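Local coordinates for carbohydrate-binding protein (Flavonifractor plautii, PDB 6N1B) that probably removes the acetyl group from the N-acetylgalactosamine of the blood group A antigen, a step toward universal O type blood, at residues 287-292 against 333-338. Residues are numbered along the deposited sequence; the frame is centred on the assembly and turned at random.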
ATOM      1  N   ILE A 287       6.386   6.965  -3.329  1.00  7.22           N
ATOM      2  CA  ILE A 287       7.388   6.122  -2.686  1.00  7.89           C
ATOM      3  C   ILE A 287       7.315   4.778  -3.369  1.00  8.64           C
ATOM      4  O   ILE A 287       6.304   4.076  -3.323  1.00  8.39           O
ATOM      5  CB  ILE A 287       7.094   6.024  -1.133  1.00  9.54           C
ATOM      6  CG1 ILE A 287       7.350   7.330  -0.493  1.00  9.36           C
ATOM      7  CG2 ILE A 287       7.978   4.961  -0.560  1.00 11.73           C
ATOM      8  CD1 ILE A 287       7.179   7.337   1.020  1.00 11.99           C
ATOM      9  N   SER A 288       8.436   4.418  -3.989  1.00  8.23           N
ATOM     10  CA  SER A 288       8.583   3.172  -4.766  1.00  8.00           C
ATOM     11  C   SER A 288       9.478   2.167  -4.016  1.00  7.26           C
ATOM     12  O   SER A 288      10.638   2.504  -3.715  1.00  8.26           O
ATOM     13  CB  SER A 288       9.225   3.510  -6.136  1.00  8.64           C
ATOM     14  OG  SER A 288       9.592   2.343  -6.804  1.00  9.03           O
ATOM     15  N   GLN A 289       8.945   0.994  -3.754  1.00  7.23           N
ATOM     16  CA  GLN A 289       9.775  -0.136  -3.337  1.00  7.70           C
ATOM     17  C   GLN A 289      10.349  -0.707  -4.624  1.00  8.19           C
ATOM     18  O   GLN A 289       9.599  -1.141  -5.520  1.00  8.21           O
ATOM     19  CB  GLN A 289       8.884  -1.193  -2.647  1.00  7.75           C
ATOM     20  CG  GLN A 289       9.668  -2.435  -2.304  1.00  7.72           C
ATOM     21  CD  GLN A 289       8.812  -3.642  -2.005  1.00  7.77           C
ATOM     22  OE1 GLN A 289       7.572  -3.550  -1.995  1.00  8.87           O
ATOM     23  NE2 GLN A 289       9.477  -4.836  -1.860  1.00  8.18           N
ATOM     24  N   CYS A 290      11.688  -0.650  -4.748  1.00  8.19           N
ATOM     25  CA  CYS A 290      12.384  -0.865  -6.007  1.00  8.23           C
ATOM     26  C   CYS A 290      13.671  -1.588  -5.807  1.00  8.93           C
ATOM     27  O   CYS A 290      14.111  -1.803  -4.649  1.00  9.10           O
ATOM     28  CB  CYS A 290      12.517   0.453  -6.781  1.00  8.79           C
ATOM     29  SG  CYS A 290      13.467   1.706  -5.867  1.00  9.63           S
ATOM     30  N   PHE A 291      14.378  -1.912  -6.887  1.00  7.92           N
ATOM     31  CA  PHE A 291      15.549  -2.778  -6.814  1.00  8.42           C
ATOM     32  C   PHE A 291      16.411  -2.613  -8.042  1.00  9.46           C
ATOM     33  O   PHE A 291      15.857  -2.358  -9.160  1.00  9.29           O
ATOM     34  CB  PHE A 291      15.135  -4.232  -6.590  1.00  9.32           C
ATOM     35  CG  PHE A 291      14.235  -4.765  -7.673  1.00  9.09           C
ATOM     36  CD1 PHE A 291      12.865  -4.554  -7.631  1.00  8.73           C
ATOM     37  CD2 PHE A 291      14.799  -5.421  -8.768  1.00  9.61           C
ATOM     38  CE1 PHE A 291      12.065  -5.008  -8.654  1.00  8.40           C
ATOM     39  CE2 PHE A 291      13.984  -5.887  -9.767  1.00 10.17           C
ATOM     40  CZ  PHE A 291      12.632  -5.637  -9.744  1.00  9.77           C
ATOM     41  N   ALA A 292      17.702  -2.852  -7.902  1.00  9.38           N
ATOM     42  CA  ALA A 292      18.647  -2.786  -9.046  1.00  9.96           C
ATOM     43  C   ALA A 292      19.029  -4.154  -9.566  1.00 11.10           C
ATOM     44  O   ALA A 292      19.551  -4.263 -10.691  1.00 12.09           O
ATOM     45  CB  ALA A 292      19.929  -2.056  -8.645  1.00 11.63           C
ATOM     46  N   GLN A 333      14.478  -6.679   3.675  1.00  9.51           N
ATOM     47  CA  GLN A 333      14.072  -5.749   2.615  1.00  9.40           C
ATOM     48  C   GLN A 333      13.093  -4.754   3.190  1.00  8.96           C
ATOM     49  O   GLN A 333      12.378  -5.126   4.161  1.00  9.19           O
ATOM     50  CB  GLN A 333      13.471  -6.491   1.424  1.00 10.59           C
ATOM     51  CG  GLN A 333      12.063  -6.942   1.580  1.00 10.66           C
ATOM     52  CD  GLN A 333      11.628  -7.967   0.570  1.00 10.00           C
ATOM     53  OE1 GLN A 333      11.807  -7.706  -0.752  1.00 13.33           O
ATOM     54  NE2 GLN A 333      11.071  -9.019   0.968  1.00  8.84           N
ATOM     55  N   ILE A 334      13.029  -3.560   2.566  1.00  8.41           N
ATOM     56  CA  ILE A 334      11.901  -2.711   2.801  1.00  7.70           C
ATOM     57  C   ILE A 334      10.828  -3.047   1.814  1.00  8.02           C
ATOM     58  O   ILE A 334      11.119  -3.203   0.591  1.00  9.94           O
ATOM     59  CB  ILE A 334      12.250  -1.227   2.771  1.00  8.95           C
ATOM     60  CG1 ILE A 334      13.460  -0.897   3.661  1.00  8.89           C
ATOM     61  CG2 ILE A 334      11.080  -0.399   3.090  1.00  9.58           C
ATOM     62  CD1 ILE A 334      13.275  -1.235   5.090  1.00 11.11           C
ATOM     63  N   TYR A 335       9.615  -3.247   2.303  1.00  8.52           N
ATOM     64  CA  TYR A 335       8.479  -3.654   1.481  1.00  8.09           C
ATOM     65  C   TYR A 335       7.551  -2.433   1.253  1.00  8.42           C
ATOM     66  O   TYR A 335       7.904  -1.310   1.559  1.00  9.05           O
ATOM     67  CB  TYR A 335       7.757  -4.892   2.115  1.00  8.56           C
ATOM     68  CG  TYR A 335       7.235  -5.874   1.096  1.00  8.40           C
ATOM     69  CD1 TYR A 335       8.203  -6.737   0.484  1.00  9.94           C
ATOM     70  CD2 TYR A 335       5.937  -5.988   0.672  1.00  9.46           C
ATOM     71  CE1 TYR A 335       7.791  -7.632  -0.520  1.00 12.04           C
ATOM     72  CE2 TYR A 335       5.514  -6.832  -0.320  1.00 11.06           C
ATOM     73  CZ  TYR A 335       6.503  -7.675  -0.921  1.00 11.52           C
ATOM     74  OH  TYR A 335       6.106  -8.515  -1.979  1.00 14.08           O
ATOM     75  N   ARG A 336       6.390  -2.690   0.653  1.00  8.11           N
ATOM     76  CA  ARG A 336       5.559  -1.593   0.244  1.00  8.46           C
ATOM     77  C   ARG A 336       5.178  -0.684   1.353  1.00  8.74           C
ATOM     78  O   ARG A 336       4.837  -1.147   2.452  1.00  9.37           O
ATOM     79  CB  ARG A 336       4.320  -2.174  -0.473  1.00  7.90           C
ATOM     80  CG  ARG A 336       3.518  -1.114  -1.252  1.00  8.22           C
ATOM     81  CD  ARG A 336       2.424  -0.341  -0.491  1.00  8.37           C
ATOM     82  NE  ARG A 336       1.594   0.335  -1.506  1.00  8.17           N
ATOM     83  CZ  ARG A 336       0.526   1.095  -1.228  1.00  7.91           C
ATOM     84  NH1 ARG A 336       0.180   1.355   0.016  1.00  8.25           N
ATOM     85  NH2 ARG A 336      -0.107   1.679  -2.220  1.00  8.41           N
ATOM     86  N   SER A 337       5.245   0.611   1.113  1.00  7.95           N
ATOM     87  CA  SER A 337       5.082   1.617   2.151  1.00  7.67           C
ATOM     88  C   SER A 337       4.029   2.620   1.736  1.00  8.40           C
ATOM     89  O   SER A 337       3.798   2.846   0.525  1.00 10.06           O
ATOM     90  CB  SER A 337       6.419   2.244   2.415  1.00  9.47           C
ATOM     91  OG  SER A 337       7.364   1.219   2.852  1.00  9.61           O
ATOM     92  N   SER A 338       3.353   3.258   2.671  1.00  8.05           N
ATOM     93  CA  SER A 338       2.350   4.283   2.454  1.00  7.65           C
ATOM     94  C   SER A 338       2.777   5.549   3.143  1.00  7.20           C
ATOM     95  O   SER A 338       3.419   5.505   4.151  1.00 10.14           O
ATOM     96  CB  SER A 338       1.018   3.750   2.957  1.00  8.54           C
ATOM     97  OG  SER A 338      -0.025   4.675   2.796  1.00  9.39           O
TER
HETATM   98  O   HOH W   1       5.502   1.921  -1.504  1.00  9.62           O
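Gln-289 reaches from strand 283-291 across to Tyr-335 and its neighbours on strand 333-342. Its CB already points toward the second strand, and with CG anti to the backbone N (chi1 175°) and the chain extended beyond, Gln-289 CG arrives 3.3 Å from Ile-334 O. Gln-289 CD comes next, over the backbone, 3.5 Å from Tyr-335 CA. The amide then tilts over one face of the Tyr-335 ring, the two planes 57° apart. Gln-289 OE1 lies over the middle of that face, 3.8 Å above the plane of the Tyr-335 ring. Gln-289 NE2 lies 3.3 Å from Tyr-335 CD1. Gln-289 OE1 is also 3.0 Å from Arg-336 N, but the angle is too poor for a hydrogen bond; the amide is held instead through NE2 by Ser-299. Glutamine suits this buried place because it is long enough to span the gap between the strands, and its amide sets OE1 over the ring while NE2 bonds to Ser-299.

Two residues earlier, Ile-287 turns an aliphatic surface to Ser-337, CG2 to CB 4.3 Å, and one water accepts from Ser-337 N and donates to Ile-287 O. Small and polar, Ser-337 turns its OG back to Tyr-335 O at 2.9 Å.

The strands run nearly antiparallel, yet belong to two different four-stranded antiparallel sheets, in keeping with neighbouring blades of a beta-propeller. Tyr-335, its OH bonded to Trp-271, touches the bound galactose, and the long Arg-336 reaches the calcium ligands Asp-56 and Asp-122. Strands 269-278 and 300-306 flank 283-291 in one sheet, and 351-361 pairs with 333-342 in the next.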